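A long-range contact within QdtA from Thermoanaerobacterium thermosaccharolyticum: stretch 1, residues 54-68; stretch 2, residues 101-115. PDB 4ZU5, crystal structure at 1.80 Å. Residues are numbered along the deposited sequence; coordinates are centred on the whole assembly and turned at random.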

# COMPACT_ATOMS: atom_id res chain seq x y z
N LYS A 54 -17.04 -8.01 11.40
CA LYS A 54 -17.25 -9.42 11.76
C LYS A 54 -16.41 -10.41 10.93
O LYS A 54 -16.07 -11.49 11.40
CB LYS A 54 -18.72 -9.84 11.62
CG LYS A 54 -19.76 -8.97 12.33
CD LYS A 54 -20.37 -7.86 11.44
CE LYS A 54 -21.69 -8.21 10.75
NZ LYS A 54 -22.85 -8.07 11.68
N LYS A 55 -16.13 -10.10 9.67
CA LYS A 55 -15.55 -11.12 8.78
C LYS A 55 -14.21 -10.70 8.12
O LYS A 55 -13.51 -11.50 7.55
CB LYS A 55 -16.57 -11.45 7.68
CG LYS A 55 -17.69 -12.36 8.20
CD LYS A 55 -19.02 -12.23 7.49
CE LYS A 55 -18.87 -11.76 6.05
NZ LYS A 55 -20.11 -12.01 5.26
N LEU A 56 -13.92 -9.43 8.15
CA LEU A 56 -12.78 -8.84 7.48
C LEU A 56 -11.48 -9.06 8.27
O LEU A 56 -11.46 -8.93 9.49
CB LEU A 56 -13.05 -7.36 7.31
CG LEU A 56 -12.02 -6.57 6.52
CD1 LEU A 56 -11.98 -7.08 5.08
CD2 LEU A 56 -12.27 -5.07 6.52
N HIS A 57 -10.37 -9.26 7.55
CA HIS A 57 -9.05 -9.37 8.15
C HIS A 57 -8.28 -8.26 7.45
O HIS A 57 -8.52 -8.00 6.27
CB HIS A 57 -8.44 -10.76 7.93
CG HIS A 57 -9.18 -11.88 8.60
ND1 HIS A 57 -8.77 -12.48 9.76
CD2 HIS A 57 -10.30 -12.54 8.21
CE1 HIS A 57 -9.66 -13.40 10.13
NE2 HIS A 57 -10.60 -13.44 9.20
N GLN A 58 -7.45 -7.55 8.21
CA GLN A 58 -6.72 -6.40 7.73
C GLN A 58 -5.33 -6.43 8.30
O GLN A 58 -5.12 -6.99 9.39
CB GLN A 58 -7.39 -5.16 8.32
CG GLN A 58 -8.75 -4.87 7.74
CD GLN A 58 -9.19 -3.44 8.09
OE1 GLN A 58 -8.91 -2.94 9.17
NE2 GLN A 58 -9.82 -2.79 7.15
N VAL A 59 -4.42 -5.75 7.62
CA VAL A 59 -3.11 -5.43 8.13
C VAL A 59 -2.89 -3.95 7.94
O VAL A 59 -3.00 -3.45 6.84
CB VAL A 59 -2.04 -6.25 7.41
CG1 VAL A 59 -0.63 -5.81 7.74
CG2 VAL A 59 -2.20 -7.73 7.79
N LEU A 60 -2.51 -3.28 9.00
CA LEU A 60 -2.22 -1.85 8.95
C LEU A 60 -0.72 -1.63 8.96
O LEU A 60 0.02 -2.27 9.73
CB LEU A 60 -2.84 -1.14 10.17
CG LEU A 60 -4.33 -0.79 10.17
CD1 LEU A 60 -5.22 -1.99 9.85
CD2 LEU A 60 -4.78 -0.19 11.49
N ILE A 61 -0.25 -0.68 8.18
CA ILE A 61 1.20 -0.39 8.11
C ILE A 61 1.43 1.10 7.96
O ILE A 61 0.80 1.75 7.11
CB ILE A 61 1.89 -1.08 6.88
CG1 ILE A 61 1.40 -2.51 6.73
CG2 ILE A 61 3.42 -1.02 6.96
CD1 ILE A 61 1.34 -2.98 5.30
N CYS A 62 2.33 1.65 8.77
CA CYS A 62 2.63 3.08 8.71
C CYS A 62 3.90 3.28 7.91
O CYS A 62 4.96 2.77 8.30
CB CYS A 62 2.78 3.63 10.11
SG CYS A 62 3.33 5.35 10.00
N LEU A 63 3.76 3.83 6.69
CA LEU A 63 4.81 3.82 5.68
C LEU A 63 5.72 5.04 5.84
O LEU A 63 6.81 5.07 5.30
CB LEU A 63 4.20 3.81 4.25
CG LEU A 63 3.36 2.56 3.96
CD1 LEU A 63 3.03 2.47 2.48
CD2 LEU A 63 4.08 1.30 4.37
N ASN A 64 5.26 6.01 6.62
CA ASN A 64 6.04 7.22 6.87
C ASN A 64 5.46 7.88 8.12
O ASN A 64 4.24 7.86 8.36
CB ASN A 64 5.92 8.20 5.72
CG ASN A 64 6.92 9.34 5.85
OD1 ASN A 64 8.14 9.13 6.02
ND2 ASN A 64 6.40 10.54 5.81
N GLY A 65 6.36 8.40 8.94
CA GLY A 65 5.95 9.02 10.20
C GLY A 65 5.51 7.99 11.23
O GLY A 65 6.07 6.90 11.30
N SER A 66 4.53 8.39 12.02
CA SER A 66 4.01 7.59 13.10
C SER A 66 2.55 7.87 13.35
O SER A 66 2.03 8.96 13.04
CB SER A 66 4.86 7.89 14.35
OG SER A 66 3.98 8.15 15.42
N VAL A 67 1.83 6.86 13.87
CA VAL A 67 0.43 6.91 14.16
C VAL A 67 0.16 5.86 15.25
O VAL A 67 0.82 4.82 15.32
CB VAL A 67 -0.48 6.62 12.93
CG1 VAL A 67 -0.16 5.25 12.33
CG2 VAL A 67 -1.96 6.70 13.28
N LYS A 68 -0.81 6.18 16.09
CA LYS A 68 -1.19 5.34 17.20
C LYS A 68 -2.53 4.68 16.96
O LYS A 68 -3.54 5.31 16.56
CB LYS A 68 -1.20 6.19 18.50
CG LYS A 68 0.18 6.49 19.05
CD LYS A 68 0.10 7.35 20.30
CE LYS A 68 1.45 7.91 20.68
NZ LYS A 68 1.77 9.04 19.78
N ASP A 101 -2.95 10.67 16.78
CA ASP A 101 -1.58 11.13 16.74
C ASP A 101 -0.87 10.81 15.43
O ASP A 101 0.26 10.33 15.42
CB ASP A 101 -0.74 10.52 17.87
CG ASP A 101 -1.01 11.19 19.26
OD1 ASP A 101 -1.91 12.03 19.41
OD2 ASP A 101 -0.38 10.73 20.21
N PHE A 102 -1.57 11.06 14.33
CA PHE A 102 -0.90 11.01 13.05
C PHE A 102 0.12 12.15 13.00
O PHE A 102 -0.25 13.30 13.18
CB PHE A 102 -1.94 11.24 11.96
CG PHE A 102 -2.86 10.09 11.71
CD1 PHE A 102 -3.99 9.89 12.48
CD2 PHE A 102 -2.65 9.25 10.61
CE1 PHE A 102 -4.89 8.87 12.18
CE2 PHE A 102 -3.52 8.21 10.32
CZ PHE A 102 -4.66 8.02 11.10
N THR A 103 1.39 11.83 12.79
CA THR A 103 2.39 12.86 12.56
C THR A 103 2.28 13.53 11.19
O THR A 103 1.52 13.09 10.30
CB THR A 103 3.81 12.34 12.76
OG1 THR A 103 4.16 11.40 11.73
CG2 THR A 103 3.95 11.69 14.12
N GLU A 104 3.00 14.64 11.03
CA GLU A 104 2.99 15.40 9.78
C GLU A 104 3.68 14.52 8.76
O GLU A 104 4.74 13.98 9.06
CB GLU A 104 3.76 16.73 9.94
CG GLU A 104 4.05 17.52 8.66
CD GLU A 104 2.81 18.13 8.05
OE1 GLU A 104 1.75 18.23 8.68
OE2 GLU A 104 2.89 18.55 6.89
N GLY A 105 3.05 14.32 7.61
CA GLY A 105 3.60 13.44 6.57
C GLY A 105 3.21 11.96 6.75
O GLY A 105 3.58 11.13 5.95
N CYS A 106 2.43 11.63 7.78
CA CYS A 106 2.11 10.21 8.04
C CYS A 106 1.33 9.59 6.88
O CYS A 106 0.44 10.22 6.31
CB CYS A 106 1.27 10.07 9.28
SG CYS A 106 0.95 8.37 9.82
N VAL A 107 1.59 8.32 6.64
CA VAL A 107 0.87 7.56 5.63
C VAL A 107 0.55 6.21 6.26
O VAL A 107 1.48 5.51 6.65
CB VAL A 107 1.78 7.21 4.44
CG1 VAL A 107 1.08 6.25 3.53
CG2 VAL A 107 2.23 8.45 3.68
N LEU A 108 -0.72 5.91 6.39
CA LEU A 108 -1.18 4.62 6.93
C LEU A 108 -1.78 3.81 5.75
O LEU A 108 -2.75 4.28 5.13
CB LEU A 108 -2.29 4.90 7.91
CG LEU A 108 -2.88 3.68 8.66
CD1 LEU A 108 -1.78 2.79 9.22
CD2 LEU A 108 -3.92 4.02 9.72
N LEU A 109 -1.24 2.62 5.50
CA LEU A 109 -1.70 1.73 4.46
C LEU A 109 -2.47 0.59 5.12
O LEU A 109 -2.03 0.06 6.14
CB LEU A 109 -0.51 1.14 3.73
CG LEU A 109 -0.82 0.06 2.72
CD1 LEU A 109 -1.57 0.72 1.56
CD2 LEU A 109 0.47 -0.55 2.21
N VAL A 110 -3.58 0.21 4.52
CA VAL A 110 -4.33 -0.92 5.02
C VAL A 110 -4.50 -1.91 3.87
O VAL A 110 -4.90 -1.53 2.80
CB VAL A 110 -5.71 -0.47 5.54
CG1 VAL A 110 -6.55 -1.65 6.05
CG2 VAL A 110 -5.50 0.63 6.61
N LEU A 111 -4.17 -3.17 4.13
CA LEU A 111 -4.46 -4.27 3.24
C LEU A 111 -5.65 -5.06 3.81
O LEU A 111 -5.70 -5.29 5.00
CB LEU A 111 -3.27 -5.22 3.15
CG LEU A 111 -1.91 -4.55 3.00
CD1 LEU A 111 -0.76 -5.57 3.05
CD2 LEU A 111 -1.82 -3.66 1.79
N ALA A 112 -6.61 -5.45 2.98
CA ALA A 112 -7.88 -5.97 3.42
C ALA A 112 -8.19 -7.22 2.65
O ALA A 112 -7.93 -7.29 1.45
CB ALA A 112 -8.99 -4.95 3.20
N SER A 113 -8.76 -8.19 3.36
CA SER A 113 -9.08 -9.53 2.82
C SER A 113 -10.39 -9.60 1.99
O SER A 113 -10.63 -10.63 1.36
CB SER A 113 -9.17 -10.56 3.97
OG SER A 113 -10.34 -10.41 4.75
N GLU A 114 -11.19 -8.56 1.99
CA GLU A 114 -12.39 -8.53 1.19
C GLU A 114 -12.66 -7.19 0.60
O GLU A 114 -12.24 -6.16 1.08
CB GLU A 114 -13.61 -8.89 2.04
CG GLU A 114 -13.53 -10.25 2.69
CD GLU A 114 -13.60 -11.40 1.71
OE1 GLU A 114 -13.90 -11.19 0.49
OE2 GLU A 114 -13.34 -12.51 2.20
N TYR A 115 -13.42 -7.19 -0.50
CA TYR A 115 -13.97 -5.91 -0.95
C TYR A 115 -14.86 -5.29 0.12
O TYR A 115 -15.44 -5.99 0.93
CB TYR A 115 -14.82 -6.08 -2.23
CG TYR A 115 -14.06 -6.79 -3.35
CD1 TYR A 115 -14.18 -8.17 -3.52
CD2 TYR A 115 -13.22 -6.08 -4.20
CE1 TYR A 115 -13.47 -8.84 -4.52
CE2 TYR A 115 -12.53 -6.72 -5.23
CZ TYR A 115 -12.66 -8.10 -5.38
OH TYR A 115 -11.98 -8.76 -6.40
O HOH W 1 2.13 9.12 16.69

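The two stretches run antiparallel, and their contact changes character along stretch 2, from polar anchors around a turn to a regular β-ladder. Together they bury 1183 Å² of surface.

At the start of stretch 2, Asp 101 points toward stretch 1 and forms a salt bridge with Lys 68, whose NZ lies 2.8 Å from Asp 101 OD2. A water joins the same corner: it donates to Asp 101 O (2.6 Å from the water oxygen), accepts from Lys 68 NZ (3.1 Å) and hydrogen-bonds to Ser 66 OG (2.4 Å). The side chain of Phe 102 leaves its backbone away from stretch 1, yet its ring still meets Val 67: CG2 of Val 67 sits 3.5 Å from the centroid of the Phe 102 ring, almost on the ring normal, in a CH-pi contact. A branched aliphatic residue suits this place because one methyl can rest on the ring face.

Thr 103 binds Ser 66 twice. Thr 103 N donates to Ser 66 O (3.0 Å), while Thr 103 OG1, with chi1 in the p rotamer, accepts from Ser 66 N (3.0 Å). The hydroxyl thus does the work of a backbone carbonyl. It also packs close to Gly 65, with Thr 103 OG1 3.3 Å from Gly 65 CA; a β-carbon on Gly 65 would clash with that oxygen, and the positive phi there favours glycine as well.

Thr 103 to Cys 106 form a type II turn, closed by a bond from Cys 106 N to Thr 103 O (3.1 Å). Gly 105 has backbone angles that call for glycine, and its carbonyl O receives Asn 64 ND2 at 2.9 Å, so the amide ties the turn to stretch 1. Cys 106 is buried, its SG 3.8 Å from Cys 62 SG, too far for a disulfide, and 3.8 Å from Val 67 CB.

Val 107 bonds to two successive residues: its O accepts from Leu 63 N (2.8 Å) and its N donates to Asn 64 O (3.2 Å). Leu 108 makes a CA-H...O contact from its CA to Ile 61 O (3.5 Å), and its CD1 approaches Leu 60 CB (4.2 Å). Leu 109, on the opposite face, exchanges two bonds with Ile 61, Leu 109 N to Ile 61 O at 2.7 Å and Ile 61 N to Leu 109 O at 2.8 Å, while Leu 109 CD2 lies 4.0 Å from Ile 61 CD1. Val 110 returns to the face of Leu 108, its CG2 4.0 Å from Leu 60 CG. Leu 111 pairs with Val 59 through two bonds, both N to O distances being 3.0 Å, and its CD1 also lies 4.0 Å from Ile 61 CD1. All four residues from Leu 108 to Leu 111 are buried; their apolar side chains suit these positions, having no polar group to satisfy and filling space against Leu 60 and Ile 61. Ala 112, small and buried, meets Leu 56 CD1 through its CB at 4.1 Å.

Just beyond the strand, Ser 113 N donates to His 57 O (2.9 Å), and Ser 113 OG accepts from His 57 N (3.0 Å).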